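Glutamine amidotransferase domain-containing protein (Streptococcus mutans, PDB 3L7N) probably acts as a class I glutamine amidotransferase, releasing ammonia from glutamine for transfer to an acceptor that has not been established. Local coordinates at residues 1-6 and 24-29; 92-97 and 173-178; 111-116 and 211-216; 148-153 and 167-172; 180-185 and 216-221. One frame throughout, in Å; residues are numbered along the deposited sequence.

Contact 1. Residues 1-6 and 24-29; sequences MRIHFI and RGHDVS
His26 leans across the start of the neighbouring strand and lies against Met1 and Ile3, and its side chain can be followed outward atom by atom. CB points toward segment 1-6 and sits 3.8 Å from Ile3 CD1, close also to the carbonyl oxygen of Met1. The chi1 of -67° sets CG beside the backbone N, about equally far from both partners. Beyond it the imidazole divides: ND1 meets Ile3 CD1, whereas CD2 comes to 3.3 Å from Met1 CA. Met1 SD lies at the ring's edge, 3.8 Å from His26 CD2. A flat aromatic suits this end, since it can lie against a methyl, a backbone CA and a thioether; Trp20 meets it too.

From here the two chains run as parallel strands, the flanks of a beta-alpha-beta unit whose helix is 15-23. Gly25 leaves that helix with positive phi in a Schellman motif. Asp27 N donates to Met1 O at 2.6 Å. Ile3 N then gives to Asp27 O, Ser29 N to Ile3 O and Phe5 N to Ser29 O. Ile3, Phe5 and Val28 share the face under the helix, the last two meeting at Phe5 CD2 and Val28 CG1, 4.0 Å apart. Arg2 and Asp27 emerge on the other face, where the guanidinium forms a salt bridge with Asp47 and a hydrogen bond to the backbone O of Asp44, and the CG methylene passes the Asp27 carboxylate.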
# COMPACT_ATOMS: atom_id res chain seq x y z
N MET A 1 3.96 -18.61 1.38
CA MET A 1 2.91 -19.68 1.00
C MET A 1 1.47 -19.34 1.58
O MET A 1 0.51 -19.30 0.80
CB MET A 1 3.32 -21.12 1.44
CG MET A 1 4.19 -21.85 0.58
SD MET A 1 3.57 -22.30 -1.11
CE MET A 1 5.34 -22.79 -1.90
N ARG A 2 1.32 -19.21 2.92
CA ARG A 2 0.04 -18.70 3.47
C ARG A 2 0.10 -17.16 3.56
O ARG A 2 0.85 -16.60 4.35
CB ARG A 2 -0.29 -19.30 4.85
CG ARG A 2 -0.75 -20.72 4.87
CD ARG A 2 -0.47 -21.41 6.22
NE ARG A 2 0.80 -20.95 6.80
CZ ARG A 2 1.05 -20.85 8.12
NH1 ARG A 2 0.13 -21.23 9.02
NH2 ARG A 2 2.18 -20.32 8.53
N ILE A 3 -0.69 -16.51 2.75
CA ILE A 3 -0.69 -15.09 2.66
C ILE A 3 -2.03 -14.59 3.19
O ILE A 3 -3.10 -14.98 2.63
CB ILE A 3 -0.58 -14.69 1.20
CG1 ILE A 3 0.73 -15.14 0.64
CG2 ILE A 3 -0.81 -13.16 0.96
CD1 ILE A 3 0.91 -14.66 -0.74
N HIS A 4 -2.02 -13.74 4.24
CA HIS A 4 -3.27 -13.19 4.80
C HIS A 4 -3.45 -11.69 4.50
O HIS A 4 -2.58 -10.88 4.86
CB HIS A 4 -3.37 -13.47 6.33
CG HIS A 4 -4.71 -13.14 6.91
ND1 HIS A 4 -5.04 -11.87 7.35
CD2 HIS A 4 -5.86 -13.88 6.99
CE1 HIS A 4 -6.32 -11.86 7.73
NE2 HIS A 4 -6.84 -13.06 7.53
N PHE A 5 -4.58 -11.32 3.88
CA PHE A 5 -4.89 -9.92 3.53
C PHE A 5 -5.76 -9.25 4.54
O PHE A 5 -6.76 -9.85 5.02
CB PHE A 5 -5.63 -9.86 2.24
CG PHE A 5 -4.79 -10.10 1.02
CD1 PHE A 5 -4.22 -9.02 0.32
CD2 PHE A 5 -4.57 -11.38 0.57
CE1 PHE A 5 -3.41 -9.23 -0.79
CE2 PHE A 5 -3.74 -11.60 -0.54
CZ PHE A 5 -3.18 -10.50 -1.23
N ILE A 6 -5.47 -7.99 4.83
CA ILE A 6 -6.38 -7.19 5.64
C ILE A 6 -6.98 -6.11 4.74
O ILE A 6 -6.25 -5.38 4.08
CB ILE A 6 -5.63 -6.49 6.85
CG1 ILE A 6 -4.84 -7.48 7.65
CG2 ILE A 6 -6.59 -5.71 7.70
CD1 ILE A 6 -5.64 -8.30 8.46
N ARG A 24 1.10 -17.55 -8.37
CA ARG A 24 2.24 -18.24 -7.73
C ARG A 24 1.80 -19.42 -6.86
O ARG A 24 2.60 -20.05 -6.25
CB ARG A 24 3.11 -17.24 -6.94
CG ARG A 24 3.47 -16.03 -7.72
CD ARG A 24 4.25 -16.40 -8.99
NE ARG A 24 4.93 -15.22 -9.57
CZ ARG A 24 4.52 -14.52 -10.65
NH1 ARG A 24 3.42 -14.88 -11.38
NH2 ARG A 24 5.20 -13.47 -11.02
N GLY A 25 0.50 -19.67 -6.81
CA GLY A 25 -0.02 -20.83 -6.11
C GLY A 25 -0.00 -20.72 -4.61
O GLY A 25 0.12 -21.71 -3.94
N HIS A 26 -0.19 -19.53 -4.08
CA HIS A 26 -0.20 -19.38 -2.63
C HIS A 26 -1.58 -19.54 -2.02
O HIS A 26 -2.59 -19.55 -2.73
CB HIS A 26 0.41 -18.07 -2.25
CG HIS A 26 1.87 -17.97 -2.55
ND1 HIS A 26 2.40 -17.00 -3.37
CD2 HIS A 26 2.92 -18.75 -2.15
CE1 HIS A 26 3.70 -17.19 -3.48
NE2 HIS A 26 4.04 -18.25 -2.75
N ASP A 27 -1.62 -19.62 -0.71
CA ASP A 27 -2.84 -19.97 -0.00
C ASP A 27 -3.38 -18.78 0.65
O ASP A 27 -2.94 -18.43 1.72
CB ASP A 27 -2.52 -21.03 1.06
CG ASP A 27 -3.73 -21.47 1.82
OD1 ASP A 27 -4.86 -21.47 1.23
OD2 ASP A 27 -3.58 -21.75 3.02
N VAL A 28 -4.37 -18.14 0.01
CA VAL A 28 -4.84 -16.79 0.41
C VAL A 28 -5.97 -16.82 1.50
O VAL A 28 -6.91 -17.55 1.38
CB VAL A 28 -5.37 -16.09 -0.78
CG1 VAL A 28 -6.09 -14.93 -0.40
CG2 VAL A 28 -4.28 -15.74 -1.70
N SER A 29 -5.86 -16.00 2.53
CA SER A 29 -7.05 -15.73 3.40
C SER A 29 -7.23 -14.25 3.53
O SER A 29 -6.34 -13.52 3.20
CB SER A 29 -6.89 -16.38 4.78
OG SER A 29 -5.56 -16.29 5.23

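Contact 2. Residues 92-97 and 173-178; sequences LGAQLM and QYAFQC
Helix 92-97 runs over strand 173-176 with 134° between their directions and 7.0 Å between the axes, closest where the CA atoms of Ala94 and Ala175 stand 4.7 Å apart. Two alanines allow this approach: each ends at a methyl, and the CB atoms of Ala94 and Ala175 meet at 3.7 Å. The Ala94 methyl also rests on the backbone, 3.6 Å from Phe176 O.

Three residues on, Met97 reaches down to the strand. CG lies beside the backbone N and the next bond is extended (chi2 -176°), which brings SD to 3.4 Å from Tyr174 O and 4.2 Å from Ala175 CB. The chain then bends at chi3, laying CE against Gln173 CB at 4.2 Å. A flexible, unbranched thioether can follow such a path over both backbone and side chain.

The helix begins just after Cys91, and strand 173-176 is hydrogen-bonded to Gly89 and Cys91; the sequence and geometry there fit the nucleophile elbow of class I amidotransferases, so helix 92-100 follows the probable elbow and packs on strand 173-176. Tyr174 and Phe176 point to the opposite side of the sheet, where both meet Phe228 edge-to-face, so the sheet has helices on both faces here, an alpha/beta/alpha sandwich. At the other end, Gln95 and Gln177 bring their amide groups together with planes 32° apart, and Gln177 also touches Pro147 and His143.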
# COMPACT_ATOMS: atom_id res chain seq x y z
N LEU A 92 -2.95 3.26 3.36
CA LEU A 92 -3.23 3.17 4.81
C LEU A 92 -2.45 2.02 5.47
O LEU A 92 -1.85 2.20 6.50
CB LEU A 92 -4.73 3.07 5.10
CG LEU A 92 -5.09 2.57 6.50
CD1 LEU A 92 -4.69 3.53 7.56
CD2 LEU A 92 -6.56 2.26 6.60
N GLY A 93 -2.35 0.91 4.80
CA GLY A 93 -1.51 -0.16 5.30
C GLY A 93 -0.04 0.26 5.57
O GLY A 93 0.58 -0.21 6.52
N ALA A 94 0.50 1.17 4.71
CA ALA A 94 1.90 1.62 4.83
C ALA A 94 2.06 2.58 6.04
O ALA A 94 3.04 2.57 6.72
CB ALA A 94 2.32 2.24 3.66
N GLN A 95 0.98 3.29 6.35
CA GLN A 95 0.95 4.21 7.46
C GLN A 95 0.79 3.50 8.78
O GLN A 95 1.34 3.95 9.80
CB GLN A 95 -0.14 5.25 7.24
CG GLN A 95 0.15 6.08 6.00
CD GLN A 95 -1.08 6.80 5.37
OE1 GLN A 95 -2.07 7.13 6.04
NE2 GLN A 95 -0.96 7.10 4.06
N LEU A 96 0.03 2.39 8.81
CA LEU A 96 -0.07 1.61 10.05
C LEU A 96 1.27 0.90 10.32
O LEU A 96 1.67 0.77 11.44
CB LEU A 96 -1.22 0.60 10.02
CG LEU A 96 -2.63 1.18 9.95
CD1 LEU A 96 -3.58 0.20 9.39
CD2 LEU A 96 -3.10 1.62 11.27
N MET A 97 1.97 0.49 9.29
CA MET A 97 3.30 -0.01 9.53
C MET A 97 4.22 1.07 10.18
O MET A 97 4.91 0.78 11.17
CB MET A 97 3.91 -0.57 8.29
CG MET A 97 3.18 -1.73 7.81
SD MET A 97 4.00 -2.42 6.45
CE MET A 97 5.43 -3.07 7.25
N GLN A 173 9.98 -6.56 5.64
CA GLN A 173 8.79 -5.81 6.02
C GLN A 173 8.85 -4.48 5.29
O GLN A 173 9.64 -3.61 5.66
CB GLN A 173 8.76 -5.55 7.54
CG GLN A 173 8.55 -6.77 8.44
CD GLN A 173 9.79 -7.64 8.57
OE1 GLN A 173 10.89 -7.19 8.36
NE2 GLN A 173 9.59 -8.91 8.81
N TYR A 174 8.02 -4.35 4.22
CA TYR A 174 8.09 -3.22 3.24
C TYR A 174 6.78 -2.49 3.24
O TYR A 174 5.78 -3.04 3.61
CB TYR A 174 8.35 -3.76 1.87
CG TYR A 174 9.76 -4.07 1.63
CD1 TYR A 174 10.57 -3.23 0.80
CD2 TYR A 174 10.38 -5.16 2.27
CE1 TYR A 174 11.96 -3.52 0.59
CE2 TYR A 174 11.79 -5.44 2.07
CZ TYR A 174 12.54 -4.62 1.24
OH TYR A 174 13.84 -4.91 1.07
N ALA A 175 6.78 -1.24 2.80
CA ALA A 175 5.56 -0.44 2.76
C ALA A 175 5.54 0.33 1.46
O ALA A 175 6.55 0.81 1.05
CB ALA A 175 5.52 0.48 3.88
N PHE A 176 4.40 0.36 0.78
CA PHE A 176 4.24 1.14 -0.45
C PHE A 176 3.18 2.15 -0.20
O PHE A 176 2.04 1.79 0.12
CB PHE A 176 3.81 0.23 -1.61
CG PHE A 176 4.88 -0.73 -2.08
CD1 PHE A 176 5.53 -0.53 -3.26
CD2 PHE A 176 5.24 -1.82 -1.32
CE1 PHE A 176 6.57 -1.47 -3.72
CE2 PHE A 176 6.25 -2.74 -1.76
CZ PHE A 176 6.90 -2.54 -2.95
N GLN A 177 3.53 3.40 -0.26
CA GLN A 177 2.52 4.42 -0.17
C GLN A 177 1.73 4.49 -1.50
O GLN A 177 0.52 4.81 -1.52
CB GLN A 177 3.15 5.76 0.16
CG GLN A 177 2.16 6.94 0.22
CD GLN A 177 0.98 6.70 1.13
OE1 GLN A 177 -0.18 6.63 0.67
NE2 GLN A 177 1.25 6.61 2.46
N CYS A 178 2.41 4.13 -2.57
CA CYS A 178 1.86 4.20 -3.87
C CYS A 178 1.18 2.78 -4.25
O CYS A 178 1.43 1.71 -3.55
CB CYS A 178 3.01 4.54 -4.86
SG CYS A 178 4.45 3.45 -4.74

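Contact 3. Residues 111-116 and 211-216; sequences KEIGNY and EEMQTF
Asn115 and Met213 carry most of this contact, with Phe216 beside them, where helix 210-214 and the chain leaving it close over a corner of the sheet. The corner is at Gly114, between strands 106-113 and 115-120; its backbone (phi 146°) would jam a side chain against the preceding carbonyl, so glycine belongs here.

Asn115 stacks over one face of Phe216, its amide tilted 28° to the ring. Its CB makes a CH-pi contact, 4.1 Å from the ring centroid of Phe216 and almost on the normal. OD1 lies 3.4 Å above the ring plane, displaced toward the rim on the CG side, and the flat amide suits the flat ring. Phe216 CG is anti to the backbone N (chi1 -177°), which puts the start of the ring beside Asn115.

Met213 approaches at the bend itself: SD rests directly on the glycine, 3.6 Å from Gly114 CA. Past the sulfur the chain bends at chi3, and Met213 CE reaches Ile113 CG2 at 4.1 Å.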
# COMPACT_ATOMS: atom_id res chain seq x y z
N LYS A 111 -0.79 16.10 -2.42
CA LYS A 111 -1.69 14.97 -2.66
C LYS A 111 -1.62 14.46 -4.09
O LYS A 111 -1.35 15.22 -5.00
CB LYS A 111 -3.10 15.29 -2.24
CG LYS A 111 -4.08 15.52 -3.32
CD LYS A 111 -5.34 16.15 -2.68
CE LYS A 111 -6.56 15.31 -2.92
NZ LYS A 111 -7.59 15.45 -1.80
N GLU A 112 -1.74 13.16 -4.26
CA GLU A 112 -1.44 12.54 -5.55
C GLU A 112 -2.48 11.47 -5.91
O GLU A 112 -2.75 10.54 -5.13
CB GLU A 112 -0.05 11.93 -5.55
CG GLU A 112 1.08 12.89 -5.34
CD GLU A 112 2.45 12.16 -5.17
OE1 GLU A 112 3.45 12.50 -5.91
OE2 GLU A 112 2.50 11.20 -4.37
N ILE A 113 -3.05 11.60 -7.10
CA ILE A 113 -4.15 10.76 -7.55
C ILE A 113 -3.97 10.55 -9.04
O ILE A 113 -4.27 11.42 -9.80
CB ILE A 113 -5.51 11.47 -7.33
CG1 ILE A 113 -5.79 11.67 -5.83
CG2 ILE A 113 -6.58 10.74 -8.01
CD1 ILE A 113 -7.20 12.09 -5.53
N GLY A 114 -3.39 9.45 -9.42
CA GLY A 114 -3.16 9.22 -10.79
C GLY A 114 -1.93 8.48 -10.97
O GLY A 114 -1.41 7.96 -10.04
N ASN A 115 -1.42 8.43 -12.18
CA ASN A 115 -0.22 7.67 -12.44
C ASN A 115 1.00 8.55 -12.65
O ASN A 115 1.09 9.27 -13.63
CB ASN A 115 -0.42 6.69 -13.61
CG ASN A 115 -1.57 5.76 -13.39
OD1 ASN A 115 -2.56 5.84 -14.09
ND2 ASN A 115 -1.47 4.91 -12.38
N TYR A 116 1.91 8.55 -11.65
CA TYR A 116 3.11 9.40 -11.68
C TYR A 116 4.41 8.62 -11.48
O TYR A 116 4.40 7.46 -11.04
CB TYR A 116 2.99 10.52 -10.70
CG TYR A 116 1.85 11.45 -10.98
CD1 TYR A 116 1.94 12.43 -11.97
CD2 TYR A 116 0.67 11.36 -10.25
CE1 TYR A 116 0.88 13.29 -12.22
CE2 TYR A 116 -0.38 12.24 -10.47
CZ TYR A 116 -0.28 13.19 -11.47
OH TYR A 116 -1.35 14.02 -11.72
N GLU A 211 -10.65 10.15 -17.15
CA GLU A 211 -10.28 9.63 -18.46
C GLU A 211 -8.79 9.26 -18.55
O GLU A 211 -8.42 8.23 -19.19
CB GLU A 211 -10.66 10.65 -19.56
CG GLU A 211 -10.18 10.24 -21.02
CD GLU A 211 -11.30 10.46 -22.11
OE1 GLU A 211 -12.28 11.23 -21.85
OE2 GLU A 211 -11.20 9.85 -23.22
N GLU A 212 -7.95 10.09 -17.95
CA GLU A 212 -6.51 9.85 -17.98
C GLU A 212 -6.17 8.58 -17.29
O GLU A 212 -5.39 7.78 -17.79
CB GLU A 212 -5.76 11.00 -17.34
CG GLU A 212 -5.10 11.89 -18.31
CD GLU A 212 -4.77 13.22 -17.73
OE1 GLU A 212 -5.61 13.78 -16.95
OE2 GLU A 212 -3.67 13.71 -18.02
N MET A 213 -6.80 8.36 -16.14
CA MET A 213 -6.56 7.16 -15.34
C MET A 213 -7.21 5.95 -15.91
O MET A 213 -6.61 4.84 -15.92
CB MET A 213 -7.00 7.37 -13.93
CG MET A 213 -6.26 8.44 -13.28
SD MET A 213 -6.57 8.59 -11.58
CE MET A 213 -8.18 9.37 -11.53
N GLN A 214 -8.42 6.14 -16.42
CA GLN A 214 -9.24 5.03 -16.84
C GLN A 214 -8.68 4.35 -18.11
O GLN A 214 -8.74 3.11 -18.24
CB GLN A 214 -10.64 5.48 -17.04
CG GLN A 214 -11.57 4.39 -17.22
CD GLN A 214 -11.94 3.72 -15.91
OE1 GLN A 214 -12.75 4.28 -15.10
NE2 GLN A 214 -11.38 2.47 -15.68
N THR A 215 -8.04 5.14 -18.98
CA THR A 215 -7.51 4.63 -20.29
C THR A 215 -6.10 4.12 -20.17
O THR A 215 -5.60 3.50 -21.09
CB THR A 215 -7.54 5.71 -21.36
OG1 THR A 215 -6.81 6.84 -20.89
CG2 THR A 215 -9.02 6.14 -21.67
N PHE A 216 -5.46 4.39 -19.03
CA PHE A 216 -4.03 4.16 -18.86
C PHE A 216 -3.73 2.64 -18.88
O PHE A 216 -4.60 1.85 -18.64
CB PHE A 216 -3.54 4.83 -17.54
CG PHE A 216 -2.09 4.71 -17.32
CD1 PHE A 216 -1.22 5.70 -17.73
CD2 PHE A 216 -1.54 3.54 -16.69
CE1 PHE A 216 0.25 5.54 -17.56
CE2 PHE A 216 -0.11 3.38 -16.49
CZ PHE A 216 0.77 4.36 -16.92

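Contact 4. Residues 148-153 and 167-172; sequences GLPDKA and IKFGPK
Ala153 and Lys168 make the backbone link of this contact by an unconventional route: Ala153 CA lies 3.4 Å from Lys168 O as a CA-H...O contact, with 134° at the hydrogen. The segments are the loop entering strand 154-158 and its antiparallel neighbour 166-170 in the central sheet. A type I turn from Pro150 to Ala153 delivers the loop to that strand, and on the facing strand Phe169 and Gly170 form a classic beta bulge opposite Gln173.

Otherwise the contact is apolar. Pro150 CG lies at the edge of the Phe169 ring, in its plane. Pro150 CD approaches obliquely, 3.6 Å from Phe169 CE1, the two side chains crossing at about a right angle. Proline, restricted in phi, opens the turn, and its ring carbons add apolar surface for Phe169. Tyr101 meets the same ring. Ala153 is small enough to settle between two neighbours, its CB 3.9 Å from Phe169 CD1 and 3.8 Å from Ile167 CG2. Leu149 has CG anti to the backbone N (chi1 -172°), and its CD1 reaches that same isoleucine methyl, Ile167 CG2, at 3.8 Å.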
# COMPACT_ATOMS: atom_id res chain seq x y z
N GLY A 148 4.90 7.92 8.78
CA GLY A 148 6.05 8.11 9.71
C GLY A 148 7.31 7.36 9.29
O GLY A 148 7.25 6.26 8.77
N LEU A 149 8.48 7.98 9.49
CA LEU A 149 9.77 7.26 9.24
C LEU A 149 10.59 7.09 10.55
O LEU A 149 11.23 8.02 11.00
CB LEU A 149 10.59 7.96 8.15
CG LEU A 149 11.81 7.18 7.70
CD1 LEU A 149 11.41 6.07 6.70
CD2 LEU A 149 12.93 8.09 7.10
N PRO A 150 10.49 5.95 11.18
CA PRO A 150 11.36 5.67 12.33
C PRO A 150 12.79 5.56 11.91
O PRO A 150 13.07 5.28 10.72
CB PRO A 150 10.89 4.32 12.82
CG PRO A 150 9.87 3.85 11.82
CD PRO A 150 9.80 4.76 10.69
N ASP A 151 13.71 5.75 12.85
CA ASP A 151 15.14 5.95 12.52
C ASP A 151 15.74 4.77 11.79
O ASP A 151 16.69 4.95 11.07
CB ASP A 151 15.97 6.21 13.76
CG ASP A 151 15.69 7.54 14.40
OD1 ASP A 151 15.01 8.41 13.76
OD2 ASP A 151 16.12 7.72 15.59
N LYS A 152 15.20 3.58 12.02
CA LYS A 152 15.76 2.36 11.45
C LYS A 152 15.14 2.05 10.10
O LYS A 152 15.50 1.06 9.46
CB LYS A 152 15.55 1.18 12.41
CG LYS A 152 14.97 1.57 13.76
CD LYS A 152 13.89 0.59 14.19
CE LYS A 152 12.50 1.19 14.02
NZ LYS A 152 11.46 0.39 14.72
N ALA A 153 14.21 2.89 9.66
CA ALA A 153 13.55 2.67 8.37
C ALA A 153 14.28 3.43 7.30
O ALA A 153 14.81 4.51 7.56
CB ALA A 153 12.10 3.08 8.43
N ILE A 167 9.21 2.15 1.55
CA ILE A 167 10.01 2.22 2.80
C ILE A 167 10.34 0.82 3.24
O ILE A 167 9.51 -0.07 3.13
CB ILE A 167 9.26 2.95 3.92
CG1 ILE A 167 8.97 4.37 3.54
CG2 ILE A 167 10.06 2.86 5.29
CD1 ILE A 167 8.14 5.09 4.60
N LYS A 168 11.57 0.60 3.67
CA LYS A 168 11.91 -0.64 4.22
C LYS A 168 12.06 -0.46 5.67
O LYS A 168 13.02 0.22 6.14
CB LYS A 168 13.16 -1.15 3.66
CG LYS A 168 13.61 -2.46 4.30
CD LYS A 168 14.97 -2.89 3.74
CE LYS A 168 15.43 -4.22 4.25
NZ LYS A 168 15.98 -5.06 3.03
N PHE A 169 11.09 -1.03 6.42
CA PHE A 169 11.06 -1.03 7.89
C PHE A 169 11.88 -2.16 8.48
O PHE A 169 12.29 -2.10 9.63
CB PHE A 169 9.62 -1.19 8.37
CG PHE A 169 8.79 0.02 8.16
CD1 PHE A 169 8.83 1.07 9.08
CD2 PHE A 169 7.95 0.13 7.05
CE1 PHE A 169 8.05 2.25 8.88
CE2 PHE A 169 7.16 1.29 6.84
CZ PHE A 169 7.22 2.35 7.76
N GLY A 170 12.02 -3.25 7.73
CA GLY A 170 12.63 -4.43 8.27
C GLY A 170 13.12 -5.29 7.15
O GLY A 170 12.92 -4.95 5.99
N PRO A 171 13.84 -6.38 7.48
CA PRO A 171 14.49 -7.18 6.45
C PRO A 171 13.49 -7.70 5.46
O PRO A 171 13.81 -7.87 4.25
CB PRO A 171 15.07 -8.35 7.22
CG PRO A 171 15.02 -7.93 8.71
CD PRO A 171 14.45 -6.58 8.80
N LYS A 172 12.27 -7.97 5.94
CA LYS A 172 11.24 -8.54 5.07
C LYS A 172 9.92 -7.82 5.22
O LYS A 172 8.89 -8.40 5.01
CB LYS A 172 11.12 -10.06 5.32
CG LYS A 172 12.38 -10.81 4.89
CD LYS A 172 12.08 -12.15 4.33
CE LYS A 172 12.70 -12.28 2.94
NZ LYS A 172 12.48 -13.66 2.37

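Contact 5. Residues 180-185 and 216-221; sequences LEFTPE and FDYSSM
Tyr218 stands among Phe182, Thr183 and Pro184 with a different neighbour on each part of its ring. Its CG is anti to the carbonyl carbon, beside the backbone N (chi1 -66°). Over one face, offset toward the rim, lies Thr183 N; over the centre of the opposite face lies Phe216 CD2, from the tyrosine's own segment, in an edge-to-face (T-shaped) ring pair. Met221 SD sits at the ring's edge, in its plane. Phe182 comes obliquely, its CB 3.7 Å from Tyr218 CD1, while its own ring, edge toward Tyr218 CE1, stacks on His179 and touches Val187 and Leu190. Pro184 runs alongside Tyr218, pointing the other way, with Pro184 CD 3.8 Å from Tyr218 CD2. Tyrosine suits this place because its broad faces pack while OH reaches Met213 O in a hydrogen bond.

The chains here are the approaches to two helices, each with a polar residue at its start. Thr183 is the N-cap of helix 184-193, followed by Pro184, which has no N-H to be satisfied. Before helix 219-233, Asp217 OD1 accepts from Ser219 N at 2.8 Å, a straight capping bond (169°). Glu181 OE2 is hydrogen-bonded to His179 ND1, consistent with the His-Glu part of the family's Cys-His-Glu triad.

Leu180 CB lies 4.0 Å from Met221 CB; Met221 SD is 3.8 Å from Leu180 O, which, like Phe182 O, accepts from Asn222 ND2.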
# COMPACT_ATOMS: atom_id res chain seq x y z
N LEU A 180 1.04 -0.03 -7.05
CA LEU A 180 1.42 -0.71 -8.29
C LEU A 180 0.40 -1.79 -8.68
O LEU A 180 0.53 -2.43 -9.74
CB LEU A 180 2.76 -1.36 -8.15
CG LEU A 180 3.95 -0.43 -8.11
CD1 LEU A 180 3.93 0.48 -6.87
CD2 LEU A 180 5.26 -1.26 -8.16
N GLU A 181 -0.57 -2.02 -7.80
CA GLU A 181 -1.47 -3.17 -7.89
C GLU A 181 -2.72 -2.81 -8.72
O GLU A 181 -3.62 -3.68 -8.92
CB GLU A 181 -1.91 -3.61 -6.45
CG GLU A 181 -3.10 -2.81 -5.87
CD GLU A 181 -2.70 -1.56 -5.14
OE1 GLU A 181 -1.48 -1.27 -5.00
OE2 GLU A 181 -3.61 -0.86 -4.68
N PHE A 182 -2.82 -1.54 -9.15
CA PHE A 182 -4.00 -1.05 -9.86
C PHE A 182 -4.27 -1.84 -11.18
O PHE A 182 -3.33 -2.48 -11.78
CB PHE A 182 -3.85 0.43 -10.16
CG PHE A 182 -4.21 1.33 -9.01
CD1 PHE A 182 -4.74 0.80 -7.82
CD2 PHE A 182 -4.06 2.76 -9.13
CE1 PHE A 182 -5.12 1.65 -6.74
CE2 PHE A 182 -4.41 3.64 -8.07
CZ PHE A 182 -4.96 3.10 -6.86
N THR A 183 -5.52 -1.81 -11.60
CA THR A 183 -5.94 -2.31 -12.86
C THR A 183 -7.12 -1.42 -13.27
O THR A 183 -7.69 -0.66 -12.40
CB THR A 183 -6.49 -3.72 -12.71
OG1 THR A 183 -7.72 -3.68 -11.99
CG2 THR A 183 -5.53 -4.62 -11.99
N PRO A 184 -7.56 -1.51 -14.53
CA PRO A 184 -8.65 -0.55 -14.91
C PRO A 184 -9.91 -0.68 -14.02
O PRO A 184 -10.52 0.35 -13.61
CB PRO A 184 -8.95 -0.90 -16.36
CG PRO A 184 -7.61 -1.59 -16.89
CD PRO A 184 -6.97 -2.23 -15.71
N GLU A 185 -10.26 -1.89 -13.64
CA GLU A 185 -11.45 -2.06 -12.83
C GLU A 185 -11.29 -1.52 -11.38
O GLU A 185 -12.26 -0.99 -10.78
CB GLU A 185 -11.90 -3.50 -12.84
CG GLU A 185 -12.49 -3.92 -14.15
CD GLU A 185 -11.45 -4.46 -15.10
OE1 GLU A 185 -10.22 -4.37 -14.80
OE2 GLU A 185 -11.86 -4.98 -16.15
N PHE A 216 -5.46 4.39 -19.03
CA PHE A 216 -4.03 4.16 -18.86
C PHE A 216 -3.73 2.64 -18.88
O PHE A 216 -4.60 1.85 -18.64
CB PHE A 216 -3.54 4.83 -17.54
CG PHE A 216 -2.09 4.71 -17.32
CD1 PHE A 216 -1.22 5.70 -17.73
CD2 PHE A 216 -1.54 3.54 -16.69
CE1 PHE A 216 0.25 5.54 -17.56
CE2 PHE A 216 -0.11 3.38 -16.49
CZ PHE A 216 0.77 4.36 -16.92
N ASP A 217 -2.52 2.25 -19.25
CA ASP A 217 -2.20 0.83 -19.28
C ASP A 217 -1.37 0.38 -18.04
O ASP A 217 -0.16 0.74 -17.92
CB ASP A 217 -1.47 0.45 -20.55
CG ASP A 217 -1.05 -1.06 -20.57
OD1 ASP A 217 -1.03 -1.70 -19.51
OD2 ASP A 217 -0.74 -1.59 -21.63
N TYR A 218 -1.98 -0.50 -17.20
CA TYR A 218 -1.41 -0.83 -15.90
C TYR A 218 -0.50 -2.02 -15.89
O TYR A 218 -0.04 -2.41 -14.84
CB TYR A 218 -2.49 -1.00 -14.86
CG TYR A 218 -3.21 0.23 -14.56
CD1 TYR A 218 -2.73 1.11 -13.58
CD2 TYR A 218 -4.40 0.58 -15.26
CE1 TYR A 218 -3.41 2.35 -13.29
CE2 TYR A 218 -5.11 1.77 -14.97
CZ TYR A 218 -4.58 2.67 -13.99
OH TYR A 218 -5.21 3.89 -13.74
N SER A 219 -0.20 -2.60 -17.02
CA SER A 219 0.51 -3.90 -17.01
C SER A 219 1.95 -3.81 -16.53
O SER A 219 2.56 -4.84 -16.12
CB SER A 219 0.45 -4.64 -18.38
OG SER A 219 0.14 -3.74 -19.46
N SER A 220 2.55 -2.61 -16.63
CA SER A 220 3.95 -2.49 -16.27
C SER A 220 4.16 -2.37 -14.81
O SER A 220 5.04 -3.03 -14.26
CB SER A 220 4.60 -1.34 -16.99
OG SER A 220 4.50 -1.55 -18.37
N MET A 221 3.33 -1.54 -14.14
CA MET A 221 3.30 -1.56 -12.65
C MET A 221 2.97 -2.93 -12.05
O MET A 221 3.73 -3.40 -11.22
CB MET A 221 2.47 -0.46 -12.03
CG MET A 221 1.42 0.02 -12.78
SD MET A 221 0.35 0.89 -11.68
CE MET A 221 0.11 2.43 -12.53

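Contact 2 lies deepest, its centre about 5 Å from the centre of the chain, and all its touching residues are buried; contact 1 sits at the sheet's edge, partly exposed. Contacts 3, 4 and 5 are also buried, though their centres lie about 14 to 16 Å from that of the chain. Contact 1 is held by regular parallel-strand hydrogen bonds, whereas contacts 2 to 5 depend on side-chain packing. Contacts 2 and 4 touch: strands 173-176 and 166-170 are sheet neighbours, and Ala175 and Met97 pack on Phe169. Contacts 3 and 5 share Phe216, so the two adjoin, on the opposite side of the chain's centre from contact 4.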